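Local coordinates for protein putative transcriptional regulator (Bacillus cytotoxicus NVH 391-98, PDB 3K4H) that is a putative LacI-type transcriptional regulator that probably senses a sugar, here bound as a glucose-containing glycan, and controls gene expression in response, at residues 107-112 with 267-272; 72-77 with 253-258. All blocks are in the same frame, centred on the assembly; numbering follows the deposited sequence.

Interaction 1: residues 107-112 with 267-272; sequences EITYVD and STAKCI. With GLC (alpha-D-glucopyranose), chain C.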
# COMPACT_ATOMS: atom_id res chain seq x y z
N GLU A 107 -14.92 -0.73 -2.52
CA GLU A 107 -15.99 -1.69 -2.17
C GLU A 107 -15.52 -3.05 -1.64
O GLU A 107 -16.22 -3.68 -0.84
CB GLU A 107 -16.94 -1.89 -3.36
CG GLU A 107 -18.01 -0.82 -3.51
CD GLU A 107 -18.52 -0.67 -4.94
OE1 GLU A 107 -19.64 -1.15 -5.22
OE2 GLU A 107 -17.79 -0.09 -5.79
N ILE A 108 -14.35 -3.50 -2.10
CA ILE A 108 -13.85 -4.84 -1.78
C ILE A 108 -12.79 -4.81 -0.69
O ILE A 108 -11.88 -3.97 -0.74
CB ILE A 108 -13.24 -5.47 -3.04
CG1 ILE A 108 -14.28 -5.53 -4.16
CG2 ILE A 108 -12.67 -6.88 -2.75
CD1 ILE A 108 -13.68 -5.52 -5.57
N THR A 109 -12.80 -5.77 0.21
CA THR A 109 -11.75 -5.87 1.21
C THR A 109 -10.70 -6.86 0.81
O THR A 109 -11.00 -7.96 0.51
CB THR A 109 -12.30 -6.37 2.48
OG1 THR A 109 -13.50 -5.68 2.75
CG2 THR A 109 -11.36 -6.09 3.55
N TYR A 110 -9.46 -6.44 0.79
CA TYR A 110 -8.43 -7.29 0.30
C TYR A 110 -7.15 -7.21 1.07
O TYR A 110 -6.93 -6.29 1.75
CB TYR A 110 -8.24 -7.02 -1.17
CG TYR A 110 -7.55 -5.76 -1.49
CD1 TYR A 110 -6.21 -5.68 -1.46
CD2 TYR A 110 -8.24 -4.65 -1.86
CE1 TYR A 110 -5.58 -4.57 -1.76
CE2 TYR A 110 -7.62 -3.52 -2.16
CZ TYR A 110 -6.28 -3.48 -2.11
OH TYR A 110 -5.62 -2.33 -2.41
N VAL A 111 -6.34 -8.25 0.98
CA VAL A 111 -5.04 -8.35 1.60
C VAL A 111 -3.99 -8.49 0.53
O VAL A 111 -4.19 -9.16 -0.40
CB VAL A 111 -4.97 -9.53 2.47
CG1 VAL A 111 -3.75 -9.52 3.19
CG2 VAL A 111 -6.04 -9.50 3.40
N ASP A 112 -2.90 -7.76 0.62
CA ASP A 112 -1.93 -7.78 -0.44
C ASP A 112 -0.60 -7.35 0.03
O ASP A 112 -0.49 -6.94 1.11
CB ASP A 112 -2.39 -6.89 -1.56
CG ASP A 112 -1.72 -7.16 -2.83
OD1 ASP A 112 -1.13 -8.21 -2.98
OD2 ASP A 112 -1.77 -6.32 -3.70
N SER A 267 -20.12 -3.54 7.48
CA SER A 267 -18.70 -3.44 7.36
C SER A 267 -18.18 -2.39 6.47
O SER A 267 -18.86 -1.91 5.59
CB SER A 267 -18.07 -4.80 7.14
OG SER A 267 -18.01 -5.48 8.38
N THR A 268 -16.95 -2.03 6.73
CA THR A 268 -16.28 -1.10 5.89
C THR A 268 -15.19 -1.86 5.21
O THR A 268 -14.57 -2.72 5.79
CB THR A 268 -15.67 -0.02 6.70
OG1 THR A 268 -16.12 -0.14 8.06
CG2 THR A 268 -16.07 1.29 6.12
N ALA A 269 -14.98 -1.52 3.96
CA ALA A 269 -13.96 -2.12 3.16
C ALA A 269 -12.65 -1.39 3.26
O ALA A 269 -12.55 -0.24 2.97
CB ALA A 269 -14.40 -2.16 1.77
N LYS A 270 -11.64 -2.12 3.67
CA LYS A 270 -10.27 -1.66 3.81
C LYS A 270 -9.36 -2.56 2.99
O LYS A 270 -9.77 -3.60 2.51
CB LYS A 270 -9.85 -1.75 5.27
CG LYS A 270 -10.17 -3.10 5.88
CD LYS A 270 -9.86 -3.15 7.35
CE LYS A 270 -11.07 -3.67 8.12
NZ LYS A 270 -10.72 -4.90 8.92
N CYS A 271 -8.10 -2.14 2.88
CA CYS A 271 -7.05 -2.93 2.30
C CYS A 271 -5.96 -3.15 3.35
O CYS A 271 -5.64 -2.25 4.10
CB CYS A 271 -6.52 -2.14 1.11
SG CYS A 271 -4.81 -2.41 0.68
N ILE A 272 -5.39 -4.34 3.41
CA ILE A 272 -4.35 -4.66 4.40
C ILE A 272 -3.03 -5.00 3.72
O ILE A 272 -2.97 -5.94 2.94
CB ILE A 272 -4.78 -5.82 5.34
CG1 ILE A 272 -6.11 -5.44 6.01
CG2 ILE A 272 -3.73 -6.10 6.37
CD1 ILE A 272 -6.62 -6.37 7.12
C1 GLC C . -1.06 -14.33 -4.32
C2 GLC C . -2.43 -13.85 -4.75
C3 GLC C . -2.23 -12.49 -5.39
C4 GLC C . -1.58 -11.51 -4.39
C5 GLC C . -0.31 -12.10 -3.82
C6 GLC C . 0.19 -11.19 -2.72
O2 GLC C . -2.95 -14.76 -5.69
O3 GLC C . -3.49 -12.09 -5.89
O4 GLC C . -1.11 -10.37 -5.02
O5 GLC C . -0.52 -13.43 -3.36
O6 GLC C . 1.36 -10.59 -3.23
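The carbonyl oxygen of I272 is gripped twice by the strand beside it. D112 N donates a hydrogen bond of 2.9 Å to I272 O, lying almost in line with the carbonyl (C=O...N 168°), and V111 CA adds a CH...O contact to I272 O at 3.4 Å. One step back the donor changes side: I272 N reaches Y110 O over 3.0 Å in the plane of that carbonyl, and C271 CA also leans on Y110 O. A weak bond, Y110 N to K270 O at 3.3 Å, is the next in the series. This alternation belongs to parallel strands, with Y110 opposite C271 on one face and V111 opposite I272 on the other. Strand 271-273 is the last of the six parallel strands of one lobe of the periplasmic binding protein-like fold, and through C271 the sheet continues antiparallel into the second subunit. Y110 CG sits between the backbone N and the carbonyl carbon (chi1 74°), on the side of C271; one face of the ring lies over C271 CB, which stands 3.8 Å from the ring centroid, 25° off the normal and displaced toward the rim. C271 SG approaches the same ring obliquely, nearest its CZ and OH, a Cys sulfur-aromatic contact. Toward the loop end, the T109 methyl CG2 is turned to K270 and touches its carbonyl oxygen and CG, while T109 OG1 passes A269 and is hydrogen-bonded to K261 NZ. A269 CB points to the E107 carbonyl, 3.5 Å from E107 O. At the other end the D112 side chain leaves the strand pair, and D112 OD1 accepts a hydrogen bond from glucose O4 at 3.0 Å.

Interaction 2: residues 72-77 with 253-258; sequences GIILLY and EAAKAL. With GLC (alpha-D-glucopyranose), chain C.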
# COMPACT_ATOMS: atom_id res chain seq x y z
N GLY A 72 -18.54 -17.45 4.55
CA GLY A 72 -17.71 -16.45 3.89
C GLY A 72 -16.74 -17.13 2.95
O GLY A 72 -16.56 -18.35 3.04
N ILE A 73 -16.11 -16.36 2.05
CA ILE A 73 -15.23 -16.96 1.05
C ILE A 73 -13.97 -16.13 0.93
O ILE A 73 -14.05 -14.90 0.89
CB ILE A 73 -15.91 -16.99 -0.33
CG1 ILE A 73 -17.04 -18.03 -0.35
CG2 ILE A 73 -14.91 -17.27 -1.41
CD1 ILE A 73 -17.81 -18.10 -1.67
N ILE A 74 -12.81 -16.79 0.90
CA ILE A 74 -11.55 -16.10 0.63
C ILE A 74 -11.16 -16.43 -0.77
O ILE A 74 -11.09 -17.59 -1.11
CB ILE A 74 -10.42 -16.60 1.52
CG1 ILE A 74 -10.80 -16.51 2.98
CG2 ILE A 74 -9.16 -15.79 1.32
CD1 ILE A 74 -9.72 -16.96 3.93
N LEU A 75 -10.90 -15.44 -1.60
CA LEU A 75 -10.36 -15.72 -2.94
C LEU A 75 -8.84 -15.66 -2.86
O LEU A 75 -8.28 -14.63 -2.46
CB LEU A 75 -10.88 -14.69 -3.94
CG LEU A 75 -12.26 -14.93 -4.55
CD1 LEU A 75 -12.78 -13.68 -5.17
CD2 LEU A 75 -12.13 -15.97 -5.64
N LEU A 76 -8.18 -16.76 -3.20
CA LEU A 76 -6.72 -16.84 -3.04
C LEU A 76 -5.97 -16.22 -4.20
O LEU A 76 -4.76 -16.41 -4.36
CB LEU A 76 -6.26 -18.28 -2.85
CG LEU A 76 -6.45 -18.86 -1.46
CD1 LEU A 76 -6.42 -17.72 -0.51
CD2 LEU A 76 -7.78 -19.58 -1.32
N TYR A 77 -6.69 -15.48 -5.01
CA TYR A 77 -6.13 -14.93 -6.21
C TYR A 77 -6.94 -13.68 -6.62
O TYR A 77 -8.01 -13.43 -6.05
CB TYR A 77 -6.18 -15.97 -7.32
CG TYR A 77 -7.56 -16.18 -7.85
CD1 TYR A 77 -8.47 -16.97 -7.16
CD2 TYR A 77 -7.97 -15.56 -9.02
CE1 TYR A 77 -9.75 -17.17 -7.64
CE2 TYR A 77 -9.25 -15.75 -9.51
CZ TYR A 77 -10.14 -16.55 -8.82
OH TYR A 77 -11.41 -16.73 -9.29
N GLU A 253 -4.10 -12.94 7.99
CA GLU A 253 -4.77 -11.68 7.89
C GLU A 253 -5.99 -11.71 6.95
O GLU A 253 -7.01 -11.09 7.25
CB GLU A 253 -3.77 -10.57 7.55
CG GLU A 253 -4.01 -9.31 8.40
CD GLU A 253 -3.65 -9.50 9.86
OE1 GLU A 253 -2.63 -10.16 10.14
OE2 GLU A 253 -4.37 -8.98 10.74
N ALA A 254 -5.93 -12.45 5.84
CA ALA A 254 -7.13 -12.55 5.00
C ALA A 254 -8.30 -13.13 5.79
O ALA A 254 -9.37 -12.52 5.83
CB ALA A 254 -6.88 -13.33 3.79
N ALA A 255 -8.08 -14.26 6.49
CA ALA A 255 -9.12 -14.93 7.27
C ALA A 255 -9.67 -14.06 8.40
O ALA A 255 -10.87 -14.05 8.67
CB ALA A 255 -8.61 -16.24 7.82
N LYS A 256 -8.77 -13.34 9.07
CA LYS A 256 -9.16 -12.44 10.15
C LYS A 256 -10.05 -11.32 9.61
O LYS A 256 -10.99 -10.91 10.26
CB LYS A 256 -7.91 -11.86 10.80
CG LYS A 256 -8.14 -11.00 12.00
CD LYS A 256 -6.85 -10.42 12.45
CE LYS A 256 -6.91 -10.25 13.91
NZ LYS A 256 -5.66 -9.62 14.36
N ALA A 257 -9.75 -10.86 8.40
CA ALA A 257 -10.57 -9.83 7.76
C ALA A 257 -11.94 -10.37 7.36
O ALA A 257 -12.93 -9.67 7.48
CB ALA A 257 -9.84 -9.22 6.56
N LEU A 258 -11.99 -11.62 6.89
CA LEU A 258 -13.24 -12.21 6.42
C LEU A 258 -14.19 -12.48 7.56
O LEU A 258 -15.37 -12.16 7.47
CB LEU A 258 -12.98 -13.49 5.63
CG LEU A 258 -14.22 -14.25 5.17
CD1 LEU A 258 -15.14 -13.38 4.28
CD2 LEU A 258 -13.86 -15.56 4.48
C1 GLC C . -1.06 -14.33 -4.32
C2 GLC C . -2.43 -13.85 -4.75
C3 GLC C . -2.23 -12.49 -5.39
C4 GLC C . -1.58 -11.51 -4.39
C5 GLC C . -0.31 -12.10 -3.82
C6 GLC C . 0.19 -11.19 -2.72
O2 GLC C . -2.95 -14.76 -5.69
O3 GLC C . -3.49 -12.09 -5.89
O4 GLC C . -1.11 -10.37 -5.02
O5 GLC C . -0.52 -13.43 -3.36
O6 GLC C . 1.36 -10.59 -3.23
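I74 and L258 lie slantwise across one another, with the I74 branch carbon CG1 against the L258 methyl CD2 at 3.5 Å. Each is directed at the opposite segment. In I74, CG1 sits beside the backbone N and anti to the carbonyl carbon (chi1 -55°). The two branches divide the work: CG1 faces L258, whereas CG2 meets the methyl of A254, I74 CG2 to A254 CB being 4.2 Å. The tip of the longer branch goes to the helix backbone, where I74 CD1 lies 4.0 Å from A255 CA and nearly as close to A255 CB. The small alanine side chains let the strand side chain come down to the helix surface between them. L258 CG is anti to its backbone N (chi1 176°), and its methyl CD2 rests on the strand backbone, 3.6 Å from G72 C and 3.4 Å from I73 N. G72 has no side chain to stand between the leucine and the main chain. The side chains that meet are all apolar. The axes of strand 72-75 and helix 253-258 come within 8.9 Å and run nearly antiparallel, at 150°. The CB of I73 is directed away from the helix, and its side chain touches L88 of helix 83-90, while I74 also touches I35 of helix 27-41. Beyond the strand end, L76 O accepts a hydrogen bond of 2.8 Å from glucose O2. A helix laid on a parallel sheet whose C-terminal strand ends open onto the ligand is the arrangement of a periplasmic binding protein-like lobe.

How the interactions relate
Both contacts involve the same parallel sheet, interaction 1 between strands and interaction 2 between a strand and a helix; their centres lie about 10 Å apart. Helix 247-264 leads on to strand 271-273, so the second segments follow each other, while 107-112 lies between the segments of interaction 2. They also touch directly: V111 CG2 packs 3.6 Å from A254 CA, and I272 CG2 lies 3.8 Å from E253 CG. The two converge on one glucose, interaction 2 holding O2 through a backbone carbonyl and interaction 1 holding O4 through a carboxylate; I98, N113 and N115 add further bonds. Both reach the second subunit, where E253 forms a salt bridge with K270 of that chain.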